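Local coordinates for malonyl acyl carrier protein transacylase (Streptococcus pneumoniae, PDB 3IM8) that probably catalyses transfer of the malonyl group from malonyl-CoA to holo-acyl carrier protein, supplying malonyl-ACP for fatty acid synthesis, at residues A292-E295 against S299-A302; R20-Q25 against V70-L75; E256-M261 against S267-I272; Y60-I65 against L89-Y94. All blocks are in the same frame, centred on the assembly; numbering follows the deposited sequence.

Contact 1 (A292-E295 against S299-A302); sequences AHVE and SLVA
The imidazole of His293 meets Ser299 obliquely: Ser299 CB lies 4.2 Å from His293 CE1 and equally far from ND1. The other flat group, the carboxylate of Glu295, reaches elsewhere, its OE1 being bonded to Gly275 N. The backbone comes closer than the ring, with Ser299 CB 3.4 Å from His293 O. The arrangement is a tight strand-to-helix connection of the parallel sheet in the α/β core of this acyltransferase: edge strand 290-294 ends, and after a short turn the last helix, 297-304, folds back beside it. One side chain fastens the turn. With chi1 at 53°, the Ser299 hydroxyl sits between its own backbone N and carbonyl carbon, facing the strand end, and Glu295 N donates to Ser299 OG over 2.8 Å in a nearly straight bond (169°). The same OG is hydrogen-bonded to Asp296 OD1 within the turn, which leaves this buried hydroxyl gripped from two residues. Val294 supplies the apolar part. Its two methyls meet different atoms of the helix, CG2 lying 3.8 Å from Ser299 O, while the side chain also packs on Ile72 and Leu76 of helix 58-78. The other branch, Val294 CG1, rests 3.9 Å from Leu300 CA and 4.1 Å from Leu300 CB.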
loop_
_atom_site.group_PDB
_atom_site.type_symbol
_atom_site.label_atom_id
_atom_site.label_comp_id
_atom_site.label_asym_id
_atom_site.label_seq_id
_atom_site.Cartn_x
_atom_site.Cartn_y
_atom_site.Cartn_z
ATOM N N ALA A 292 4.457 16.051 -4.014
ATOM C CA ALA A 292 5.651 15.711 -4.726
ATOM C C ALA A 292 5.768 14.203 -4.582
ATOM O O ALA A 292 5.239 13.610 -3.640
ATOM C CB ALA A 292 6.817 16.368 -4.044
ATOM N N HIS A 293 6.434 13.570 -5.531
ATOM C CA HIS A 293 6.751 12.171 -5.396
ATOM C C HIS A 293 8.194 11.960 -5.795
ATOM O O HIS A 293 8.718 12.738 -6.565
ATOM C CB HIS A 293 5.798 11.341 -6.251
ATOM C CG HIS A 293 5.892 11.611 -7.721
ATOM N ND1 HIS A 293 6.726 10.891 -8.562
ATOM C CD2 HIS A 293 5.253 12.507 -8.508
ATOM C CE1 HIS A 293 6.597 11.335 -9.797
ATOM N NE2 HIS A 293 5.715 12.324 -9.787
ATOM N N VAL A 294 8.846 10.916 -5.266
ATOM C CA VAL A 294 10.192 10.576 -5.665
ATOM C C VAL A 294 10.253 9.089 -5.977
ATOM O O VAL A 294 9.959 8.267 -5.081
ATOM C CB VAL A 294 11.230 10.960 -4.568
ATOM C CG1 VAL A 294 12.637 10.591 -5.037
ATOM C CG2 VAL A 294 11.227 12.428 -4.339
ATOM N N GLU A 295 10.574 8.743 -7.236
ATOM C CA GLU A 295 10.760 7.320 -7.632
ATOM C C GLU A 295 12.037 7.079 -8.479
ATOM O O GLU A 295 12.434 5.935 -8.686
ATOM C CB GLU A 295 9.539 6.817 -8.428
ATOM C CG GLU A 295 9.455 7.459 -9.800
ATOM C CD GLU A 295 8.318 6.951 -10.624
ATOM O OE1 GLU A 295 7.826 5.838 -10.370
ATOM O OE2 GLU A 295 7.874 7.695 -11.511
ATOM N N SER A 299 12.626 12.786 -10.660
ATOM C CA SER A 299 11.716 13.180 -9.560
ATOM C C SER A 299 12.461 13.620 -8.272
ATOM O O SER A 299 11.956 14.474 -7.485
ATOM C CB SER A 299 10.653 12.072 -9.279
ATOM O OG SER A 299 11.210 10.775 -9.047
ATOM N N LEU A 300 13.655 13.065 -8.062
ATOM C CA LEU A 300 14.497 13.444 -6.911
ATOM C C LEU A 300 14.921 14.920 -7.081
ATOM O O LEU A 300 14.769 15.732 -6.159
ATOM C CB LEU A 300 15.749 12.549 -6.830
ATOM C CG LEU A 300 16.645 12.476 -5.565
ATOM C CD1 LEU A 300 18.089 12.782 -5.810
ATOM C CD2 LEU A 300 16.107 13.181 -4.259
ATOM N N VAL A 301 15.420 15.251 -8.267
ATOM C CA VAL A 301 15.870 16.628 -8.611
ATOM C C VAL A 301 14.712 17.618 -8.545
ATOM O O VAL A 301 14.846 18.635 -7.912
ATOM C CB VAL A 301 16.577 16.674 -9.948
ATOM C CG1 VAL A 301 16.863 18.161 -10.373
ATOM C CG2 VAL A 301 17.879 15.906 -9.848
ATOM N N ALA A 302 13.558 17.281 -9.130
ATOM C CA ALA A 302 12.370 18.143 -9.048
ATOM C C ALA A 302 11.999 18.485 -7.600
ATOM O O ALA A 302 11.536 19.584 -7.333
ATOM C CB ALA A 302 11.174 17.515 -9.786
#

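Contact 2 (R20-Q25 against V70-L75); sequences RDFYDQ and VAIYRL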
loop_
_atom_site.group_PDB
_atom_site.type_symbol
_atom_site.label_atom_id
_atom_site.label_comp_id
_atom_site.label_asym_id
_atom_site.label_seq_id
_atom_site.Cartn_x
_atom_site.Cartn_y
_atom_site.Cartn_z
ATOM N N ARG A 20 17.013 1.493 -9.896
ATOM C CA ARG A 20 18.379 1.122 -10.352
ATOM C C ARG A 20 19.303 2.342 -10.465
ATOM O O ARG A 20 20.486 2.255 -10.099
ATOM C CB ARG A 20 18.369 0.344 -11.699
ATOM C CG ARG A 20 19.800 0.034 -12.240
ATOM C CD ARG A 20 20.347 -1.197 -11.587
ATOM N NE ARG A 20 21.811 -1.190 -11.549
ATOM C CZ ARG A 20 22.580 -2.283 -11.394
ATOM N NH1 ARG A 20 23.894 -2.146 -11.310
ATOM N NH2 ARG A 20 22.044 -3.520 -11.314
ATOM N N ASP A 21 18.781 3.459 -11.003
ATOM C CA ASP A 21 19.517 4.744 -11.013
ATOM C C ASP A 21 20.048 5.128 -9.605
ATOM O O ASP A 21 21.270 5.377 -9.408
ATOM C CB ASP A 21 18.676 5.868 -11.662
ATOM C CG ASP A 21 17.258 6.034 -11.052
ATOM O OD1 ASP A 21 16.843 5.302 -10.147
ATOM O OD2 ASP A 21 16.522 6.928 -11.517
ATOM N N PHE A 22 19.155 5.128 -8.624
ATOM C CA PHE A 22 19.539 5.411 -7.242
ATOM C C PHE A 22 20.558 4.404 -6.750
ATOM O O PHE A 22 21.498 4.801 -6.073
ATOM C CB PHE A 22 18.337 5.383 -6.317
ATOM C CG PHE A 22 17.360 6.482 -6.562
ATOM C CD1 PHE A 22 17.780 7.730 -7.072
ATOM C CD2 PHE A 22 16.003 6.309 -6.243
ATOM C CE1 PHE A 22 16.847 8.757 -7.245
ATOM C CE2 PHE A 22 15.077 7.349 -6.428
ATOM C CZ PHE A 22 15.499 8.551 -6.936
ATOM N N TYR A 23 20.377 3.120 -7.097
ATOM C CA TYR A 23 21.224 2.017 -6.607
ATOM C C TYR A 23 22.712 2.156 -6.955
ATOM O O TYR A 23 23.580 1.956 -6.077
ATOM C CB TYR A 23 20.669 0.632 -7.051
ATOM C CG TYR A 23 21.500 -0.619 -6.696
ATOM C CD1 TYR A 23 21.120 -1.446 -5.622
ATOM C CD2 TYR A 23 22.626 -1.009 -7.473
ATOM C CE1 TYR A 23 21.833 -2.602 -5.297
ATOM C CE2 TYR A 23 23.374 -2.200 -7.151
ATOM C CZ TYR A 23 22.940 -2.963 -6.072
ATOM O OH TYR A 23 23.585 -4.059 -5.715
ATOM N N ASP A 24 22.988 2.496 -8.213
ATOM C CA ASP A 24 24.338 2.706 -8.698
ATOM C C ASP A 24 24.989 3.993 -8.152
ATOM O O ASP A 24 26.220 4.045 -7.900
ATOM C CB ASP A 24 24.314 2.717 -10.222
ATOM C CG ASP A 24 24.033 1.361 -10.793
ATOM O OD1 ASP A 24 24.590 0.384 -10.290
ATOM O OD2 ASP A 24 23.268 1.253 -11.750
ATOM N N GLN A 25 24.156 5.006 -7.934
ATOM C CA GLN A 25 24.613 6.352 -7.595
ATOM C C GLN A 25 24.773 6.615 -6.098
ATOM O O GLN A 25 25.610 7.403 -5.706
ATOM C CB GLN A 25 23.659 7.395 -8.137
ATOM C CG GLN A 25 24.079 8.776 -7.705
ATOM C CD GLN A 25 23.679 9.789 -8.692
ATOM O OE1 GLN A 25 22.883 9.510 -9.582
ATOM N NE2 GLN A 25 24.220 10.993 -8.560
ATOM N N VAL A 70 11.810 1.675 0.997
ATOM C CA VAL A 70 12.697 1.970 2.153
ATOM C C VAL A 70 13.989 2.631 1.700
ATOM O O VAL A 70 14.439 3.623 2.315
ATOM C CB VAL A 70 12.959 0.736 3.019
ATOM C CG1 VAL A 70 13.916 1.042 4.166
ATOM C CG2 VAL A 70 11.616 0.259 3.602
ATOM N N ALA A 71 14.583 2.113 0.627
ATOM C CA ALA A 71 15.804 2.740 0.061
ATOM C C ALA A 71 15.585 4.205 -0.375
ATOM O O ALA A 71 16.434 5.074 -0.105
ATOM C CB ALA A 71 16.274 1.963 -1.093
ATOM N N ILE A 72 14.474 4.475 -1.051
ATOM C CA ILE A 72 14.144 5.841 -1.477
ATOM C C ILE A 72 13.916 6.769 -0.255
ATOM O O ILE A 72 14.386 7.920 -0.199
ATOM C CB ILE A 72 12.920 5.861 -2.431
ATOM C CG1 ILE A 72 13.267 5.131 -3.731
ATOM C CG2 ILE A 72 12.558 7.309 -2.769
ATOM C CD1 ILE A 72 12.151 4.926 -4.646
ATOM N N TYR A 73 13.213 6.272 0.731
ATOM C CA TYR A 73 13.011 7.060 1.970
ATOM C C TYR A 73 14.343 7.350 2.634
ATOM O O TYR A 73 14.597 8.505 2.992
ATOM C CB TYR A 73 12.063 6.323 2.921
ATOM C CG TYR A 73 12.338 6.498 4.392
ATOM C CD1 TYR A 73 11.907 7.617 5.070
ATOM C CD2 TYR A 73 12.992 5.493 5.119
ATOM C CE1 TYR A 73 12.185 7.762 6.450
ATOM C CE2 TYR A 73 13.255 5.608 6.449
ATOM C CZ TYR A 73 12.856 6.733 7.120
ATOM O OH TYR A 73 13.132 6.811 8.492
ATOM N N ARG A 74 15.210 6.327 2.738
ATOM C CA ARG A 74 16.534 6.496 3.317
ATOM C C ARG A 74 17.389 7.494 2.533
ATOM O O ARG A 74 18.131 8.288 3.130
ATOM C CB ARG A 74 17.273 5.157 3.491
ATOM C CG ARG A 74 16.802 4.341 4.645
ATOM C CD ARG A 74 17.418 2.951 4.614
ATOM N NE ARG A 74 17.074 2.143 5.783
ATOM C CZ ARG A 74 17.647 0.975 6.055
ATOM N NH1 ARG A 74 18.587 0.505 5.236
ATOM N NH2 ARG A 74 17.313 0.303 7.165
ATOM N N LEU A 75 17.254 7.492 1.206
ATOM C CA LEU A 75 17.909 8.509 0.383
ATOM C C LEU A 75 17.410 9.924 0.724
ATOM O O LEU A 75 18.240 10.835 0.949
ATOM C CB LEU A 75 17.781 8.194 -1.119
ATOM C CG LEU A 75 18.333 9.210 -2.145
ATOM C CD1 LEU A 75 19.779 9.633 -1.884
ATOM C CD2 LEU A 75 18.192 8.695 -3.566
#
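Phe22 crosses both Ile72 and Leu75 at about a right angle, and its ring is the piece of helix 20-25 that bears on helix 58-78. A methyl of Leu75 sits over one face: CD2 lies 3.8 Å from the Phe22 ring centroid, only 17° off the normal, a CH-pi contact made slightly toward the CD1 side, where Leu75 CD2 and Phe22 CD1 are 3.7 Å apart. Ile72 comes obliquely at the CD2-CE2 side, on the same side of the ring plane as Leu75, its CG1 lying 3.9 Å from Phe22 CD2 and from CE2. The face away from Leu75 has a polar neighbour, Asp21 OD1, 3.8 Å above the ring plane and offset toward the rim. That oxygen accepts the Phe22 N-H at 2.8 Å from above the carboxylate plane, while Asp21 OD2 is bonded to Gln297 N at the start of helix 297-304. Leu300 of that helix and Val29 of helix 27-40 complete the surroundings of the ring. No hydrogen bond links the two segments; they meet through hydrocarbon alone, which implies that their fit depends on the shape of the ring and its two aliphatic partners.

Contact 3 (E256-M261 against S267-I272); sequences ESIGVM and SNFIEI
Phe269 and Met261 are brought together by similar first torsions: each CG stands anti to its carbonyl carbon, at chi1 -65° in Phe269 and -55° in Met261, and the two side chains then converge from strand and helix. This is an α/β packing unit, in which helix 254-263 passes through a short turn into strand 268-272, an inner strand of the parallel sheet, and lies against the sheet face from which the Phe269 ring projects. Met261 is extended through chi2 (169°), which carries SD to the rim of the ring, in its plane; the bend at chi3 places only CE. The result is an edge-on Met-aromatic contact, with Met261 SD 5.2 Å from the Phe269 ring centroid and 3.9 Å from CE1. Ile258, one helical turn earlier, closes on the same end of the ring at an oblique angle. Val282 of helix 277-285, Leu7 of strand 4-8 and Leu291 of strand 290-294 also touch Phe269, so the ring is held among helices and neighbouring strands. Both branches of the isoleucine take part: Ile258 CG2 lies 4.0 Å from Phe269 CZ, and Ile258 CD1 lies 4.1 Å from CE1.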
loop_
_atom_site.group_PDB
_atom_site.type_symbol
_atom_site.label_atom_id
_atom_site.label_comp_id
_atom_site.label_asym_id
_atom_site.label_seq_id
_atom_site.Cartn_x
_atom_site.Cartn_y
_atom_site.Cartn_z
ATOM N N GLU A 256 -9.622 8.952 4.363
ATOM C CA GLU A 256 -9.817 9.244 5.788
ATOM C C GLU A 256 -8.484 9.417 6.465
ATOM O O GLU A 256 -8.342 10.290 7.321
ATOM C CB GLU A 256 -10.541 8.107 6.467
ATOM C CG GLU A 256 -12.006 8.024 6.082
ATOM C CD GLU A 256 -12.573 6.692 6.477
ATOM O OE1 GLU A 256 -13.070 5.954 5.547
ATOM O OE2 GLU A 256 -12.448 6.394 7.706
ATOM N N SER A 257 -7.516 8.575 6.091
ATOM C CA SER A 257 -6.152 8.706 6.595
ATOM C C SER A 257 -5.499 10.056 6.210
ATOM O O SER A 257 -4.771 10.645 7.018
ATOM C CB SER A 257 -5.286 7.534 6.116
ATOM O OG SER A 257 -5.864 6.327 6.558
ATOM N N ILE A 258 -5.724 10.512 4.979
ATOM C CA ILE A 258 -5.201 11.810 4.524
ATOM C C ILE A 258 -5.861 12.955 5.322
ATOM O O ILE A 258 -5.212 13.966 5.636
ATOM C CB ILE A 258 -5.418 12.051 3.012
ATOM C CG1 ILE A 258 -4.667 11.040 2.136
ATOM C CG2 ILE A 258 -4.928 13.480 2.640
ATOM C CD1 ILE A 258 -3.134 11.111 2.258
ATOM N N GLY A 259 -7.140 12.795 5.644
ATOM C CA GLY A 259 -7.854 13.730 6.566
ATOM C C GLY A 259 -7.311 13.824 7.998
ATOM O O GLY A 259 -7.213 14.908 8.543
ATOM N N VAL A 260 -6.959 12.688 8.614
ATOM C CA VAL A 260 -6.194 12.672 9.850
ATOM C C VAL A 260 -4.847 13.428 9.739
ATOM O O VAL A 260 -4.476 14.184 10.670
ATOM C CB VAL A 260 -5.952 11.208 10.371
ATOM C CG1 VAL A 260 -4.887 11.159 11.483
ATOM C CG2 VAL A 260 -7.279 10.574 10.863
ATOM N N MET A 261 -4.095 13.226 8.650
ATOM C CA MET A 261 -2.863 13.990 8.499
ATOM C C MET A 261 -3.129 15.518 8.320
ATOM O O MET A 261 -2.455 16.325 8.919
ATOM C CB MET A 261 -1.972 13.435 7.363
ATOM C CG MET A 261 -1.646 11.978 7.518
ATOM S SD MET A 261 -0.904 11.353 6.036
ATOM C CE MET A 261 0.406 10.391 6.702
ATOM N N SER A 267 1.140 19.930 5.963
ATOM C CA SER A 267 0.931 20.767 4.747
ATOM C C SER A 267 1.430 20.162 3.410
ATOM O O SER A 267 0.768 20.298 2.352
ATOM C CB SER A 267 1.542 22.165 4.946
ATOM O OG SER A 267 2.903 22.075 5.329
ATOM N N ASN A 268 2.563 19.478 3.489
ATOM C CA ASN A 268 3.343 19.003 2.364
ATOM C C ASN A 268 3.268 17.445 2.253
ATOM O O ASN A 268 3.483 16.745 3.245
ATOM C CB ASN A 268 4.782 19.420 2.685
ATOM C CG ASN A 268 5.583 19.803 1.469
ATOM O OD1 ASN A 268 6.706 19.292 1.267
ATOM N ND2 ASN A 268 5.033 20.708 0.645
ATOM N N PHE A 269 2.993 16.888 1.077
ATOM C CA PHE A 269 2.983 15.402 0.944
ATOM C C PHE A 269 4.051 14.891 -0.016
ATOM O O PHE A 269 4.149 15.410 -1.120
ATOM C CB PHE A 269 1.611 14.829 0.536
ATOM C CG PHE A 269 0.516 15.036 1.565
ATOM C CD1 PHE A 269 0.226 14.041 2.497
ATOM C CD2 PHE A 269 -0.257 16.215 1.564
ATOM C CE1 PHE A 269 -0.785 14.198 3.436
ATOM C CE2 PHE A 269 -1.299 16.395 2.514
ATOM C CZ PHE A 269 -1.562 15.393 3.444
ATOM N N ILE A 270 4.856 13.905 0.408
ATOM C CA ILE A 270 5.900 13.339 -0.509
ATOM C C ILE A 270 5.583 11.874 -0.672
ATOM O O ILE A 270 5.603 11.122 0.320
ATOM C CB ILE A 270 7.358 13.566 -0.027
ATOM C CG1 ILE A 270 7.706 15.088 -0.071
ATOM C CG2 ILE A 270 8.361 12.853 -0.933
ATOM C CD1 ILE A 270 9.063 15.444 0.552
ATOM N N GLU A 271 5.235 11.479 -1.895
ATOM C CA GLU A 271 4.972 10.064 -2.136
ATOM C C GLU A 271 6.301 9.404 -2.469
ATOM O O GLU A 271 7.052 9.870 -3.347
ATOM C CB GLU A 271 3.937 9.865 -3.253
ATOM C CG GLU A 271 3.818 8.404 -3.685
ATOM C CD GLU A 271 2.762 8.207 -4.705
ATOM O OE1 GLU A 271 2.349 9.210 -5.322
ATOM O OE2 GLU A 271 2.337 7.051 -4.904
ATOM N N ILE A 272 6.615 8.326 -1.751
ATOM C CA ILE A 272 7.874 7.604 -1.921
ATOM C C ILE A 272 7.616 6.501 -2.946
ATOM O O ILE A 272 6.718 5.715 -2.739
ATOM C CB ILE A 272 8.289 6.933 -0.599
ATOM C CG1 ILE A 272 8.278 7.935 0.544
ATOM C CG2 ILE A 272 9.672 6.170 -0.774
ATOM C CD1 ILE A 272 9.219 9.118 0.311
#

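Contact 4 (Y60-I65 against L89-Y94); sequences YTQPAI and LSLGEY. With ACT (acetate ion), chain B.
Leu91 reaches from the turn at Ser90 to Gln62 and Ile65 of helix 58-78, beside what is very probably the nucleophile elbow of the acyltransferase. Ser90, the predicted nucleophile, follows strand 85-88 and precedes helix 92-99; its phi of 59° and psi of -96° belong to the strained type II' turn from Leu89 to Gly92, closed by Gly92 N to Leu89 O at 2.7 Å. The apolar interactions come from Leu91, with CG anti to the backbone N (chi1 173°), a rotation that turns both methyls to the helix. Its CD1 packs on Ile65 CG2 at 3.7 Å, while CD2 lies 3.6 Å from Gln62 CB as the glutamine and leucine side chains run antiparallel alongside one another. CD2 also lies 3.6 Å from Gln62 O, at the level where Pro63 kinks the helix. Polar interactions are made by the glutamine end: Gln62 OE1 accepts from Arg115 NH1 and NE2 is bonded to Gln11 OE1, which fixes the amide's rotation. Arg115 NH1 and His199 NE2, the latter on the predicted active-site histidine, also bind an acetate, probably from crystallisation. The ion lies in the predicted active site, probably near where the substrate carboxylate binds in this family, although its very short approach to Ser90 OG is doubtful. Neither Gln62 nor Leu91 grips it: Gln62 NE2 stays 3.8 Å from acetate OXT.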
loop_
_atom_site.group_PDB
_atom_site.type_symbol
_atom_site.label_atom_id
_atom_site.label_comp_id
_atom_site.label_asym_id
_atom_site.label_seq_id
_atom_site.Cartn_x
_atom_site.Cartn_y
_atom_site.Cartn_z
ATOM N N TYR A 60 7.129 -11.991 -4.557
ATOM C CA TYR A 60 8.340 -11.198 -4.863
ATOM C C TYR A 60 8.029 -9.692 -4.984
ATOM O O TYR A 60 8.855 -8.862 -4.649
ATOM C CB TYR A 60 9.040 -11.681 -6.136
ATOM C CG TYR A 60 9.320 -13.153 -6.125
ATOM C CD1 TYR A 60 10.186 -13.698 -5.188
ATOM C CD2 TYR A 60 8.683 -14.010 -7.025
ATOM C CE1 TYR A 60 10.441 -15.039 -5.167
ATOM C CE2 TYR A 60 8.931 -15.362 -7.005
ATOM C CZ TYR A 60 9.806 -15.869 -6.064
ATOM O OH TYR A 60 10.040 -17.227 -6.008
ATOM N N THR A 61 6.856 -9.344 -5.481
ATOM C CA THR A 61 6.494 -7.944 -5.550
ATOM C C THR A 61 6.594 -7.245 -4.201
ATOM O O THR A 61 7.076 -6.082 -4.105
ATOM C CB THR A 61 5.056 -7.791 -6.017
ATOM O OG1 THR A 61 4.870 -8.615 -7.174
ATOM C CG2 THR A 61 4.766 -6.342 -6.374
ATOM N N GLN A 62 6.086 -7.912 -3.162
ATOM C CA GLN A 62 5.984 -7.234 -1.863
ATOM C C GLN A 62 7.351 -6.851 -1.303
ATOM O O GLN A 62 7.572 -5.692 -0.999
ATOM C CB GLN A 62 5.096 -8.007 -0.875
ATOM C CG GLN A 62 3.616 -8.068 -1.376
ATOM C CD GLN A 62 2.615 -8.439 -0.285
ATOM O OE1 GLN A 62 2.940 -8.442 0.911
ATOM N NE2 GLN A 62 1.410 -8.784 -0.692
ATOM N N PRO A 63 8.299 -7.805 -1.210
ATOM C CA PRO A 63 9.656 -7.391 -0.728
ATOM C C PRO A 63 10.405 -6.523 -1.746
ATOM O O PRO A 63 11.200 -5.675 -1.365
ATOM C CB PRO A 63 10.353 -8.724 -0.463
ATOM C CG PRO A 63 9.607 -9.749 -1.369
ATOM C CD PRO A 63 8.170 -9.277 -1.261
ATOM N N ALA A 64 10.101 -6.663 -3.032
ATOM C CA ALA A 64 10.759 -5.813 -4.032
ATOM C C ALA A 64 10.417 -4.373 -3.818
ATOM O O ALA A 64 11.306 -3.542 -3.759
ATOM C CB ALA A 64 10.363 -6.215 -5.497
ATOM N N ILE A 65 9.109 -4.085 -3.716
ATOM C CA ILE A 65 8.644 -2.708 -3.504
ATOM C C ILE A 65 9.118 -2.236 -2.117
ATOM O O ILE A 65 9.634 -1.149 -1.977
ATOM C CB ILE A 65 7.095 -2.587 -3.598
ATOM C CG1 ILE A 65 6.651 -2.720 -5.043
ATOM C CG2 ILE A 65 6.601 -1.187 -3.048
ATOM C CD1 ILE A 65 5.213 -3.068 -5.193
ATOM N N LEU A 89 0.194 2.467 1.329
ATOM C CA LEU A 89 -0.945 1.720 0.797
ATOM C C LEU A 89 -0.696 0.237 0.929
ATOM O O LEU A 89 0.125 -0.333 0.205
ATOM C CB LEU A 89 -1.225 2.082 -0.672
ATOM C CG LEU A 89 -2.339 1.344 -1.417
ATOM C CD1 LEU A 89 -3.670 1.910 -0.982
ATOM C CD2 LEU A 89 -2.142 1.457 -2.978
ATOM N N SER A 90 -1.357 -0.399 1.838
ATOM C CA SER A 90 -1.331 -1.860 2.045
ATOM C C SER A 90 -0.006 -2.429 2.329
ATOM O O SER A 90 0.412 -2.369 3.364
ATOM C CB SER A 90 -2.036 -2.611 0.883
ATOM O OG SER A 90 -2.346 -3.860 1.114
ATOM N N LEU A 91 0.626 -2.914 1.325
ATOM C CA LEU A 91 2.035 -3.278 1.490
ATOM C C LEU A 91 2.823 -2.045 1.912
ATOM O O LEU A 91 3.753 -2.140 2.723
ATOM C CB LEU A 91 2.612 -3.885 0.192
ATOM C CG LEU A 91 4.120 -4.214 0.028
ATOM C CD1 LEU A 91 5.045 -3.025 -0.196
ATOM C CD2 LEU A 91 4.714 -5.082 1.149
ATOM N N GLY A 92 2.478 -0.882 1.372
ATOM C CA GLY A 92 3.179 0.367 1.781
ATOM C C GLY A 92 3.070 0.719 3.282
ATOM O O GLY A 92 3.766 1.607 3.809
ATOM N N GLU A 93 2.187 0.053 3.990
ATOM C CA GLU A 93 2.065 0.299 5.432
ATOM C C GLU A 93 3.284 -0.251 6.137
ATOM O O GLU A 93 3.685 0.268 7.203
ATOM C CB GLU A 93 0.798 -0.387 5.972
ATOM C CG GLU A 93 0.575 -0.195 7.454
ATOM C CD GLU A 93 -0.893 -0.081 7.744
ATOM O OE1 GLU A 93 -1.471 0.987 7.475
ATOM O OE2 GLU A 93 -1.472 -1.067 8.191
ATOM N N TYR A 94 3.858 -1.308 5.562
ATOM C CA TYR A 94 5.029 -1.963 6.174
ATOM C C TYR A 94 6.265 -1.128 5.971
ATOM O O TYR A 94 7.095 -0.981 6.875
ATOM C CB TYR A 94 5.253 -3.381 5.635
ATOM C CG TYR A 94 4.276 -4.394 6.143
ATOM C CD1 TYR A 94 2.965 -4.412 5.677
ATOM C CD2 TYR A 94 4.650 -5.316 7.115
ATOM C CE1 TYR A 94 2.048 -5.374 6.152
ATOM C CE2 TYR A 94 3.742 -6.289 7.590
ATOM C CZ TYR A 94 2.465 -6.309 7.102
ATOM O OH TYR A 94 1.582 -7.252 7.539
HETATM C C ACT B . -1.924 -5.336 -1.498
HETATM O O ACT B . -3.044 -5.192 -0.873
HETATM O OXT ACT B . -0.785 -5.701 -0.874
HETATM C CH3 ACT B . -2.112 -5.033 -2.973
#

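Overall arrangement
All four contacts are buried, but their centres lie at different distances from the chain's centre: about 6 Å for contact 4, about 14 Å for contact 3 and about 19 Å for contacts 1 and 2. Helix 58-78 serves two of them, its first half meeting the elbow in contact 4 and later turns meeting helix 20-25 in contact 2. Contacts 1 and 3 belong to neighbouring strands of the parallel sheet, joined by backbone bonds between Ala292, Val294 and Glu271. Contacts 1 and 2 merge where Val294 and Leu300 pack on Phe22. Contact 2 is hydrocarbon packing, contact 3 adds a methionine sulfur, contact 1 a serine bond, and contact 4 alone holds a predicted active-site residue.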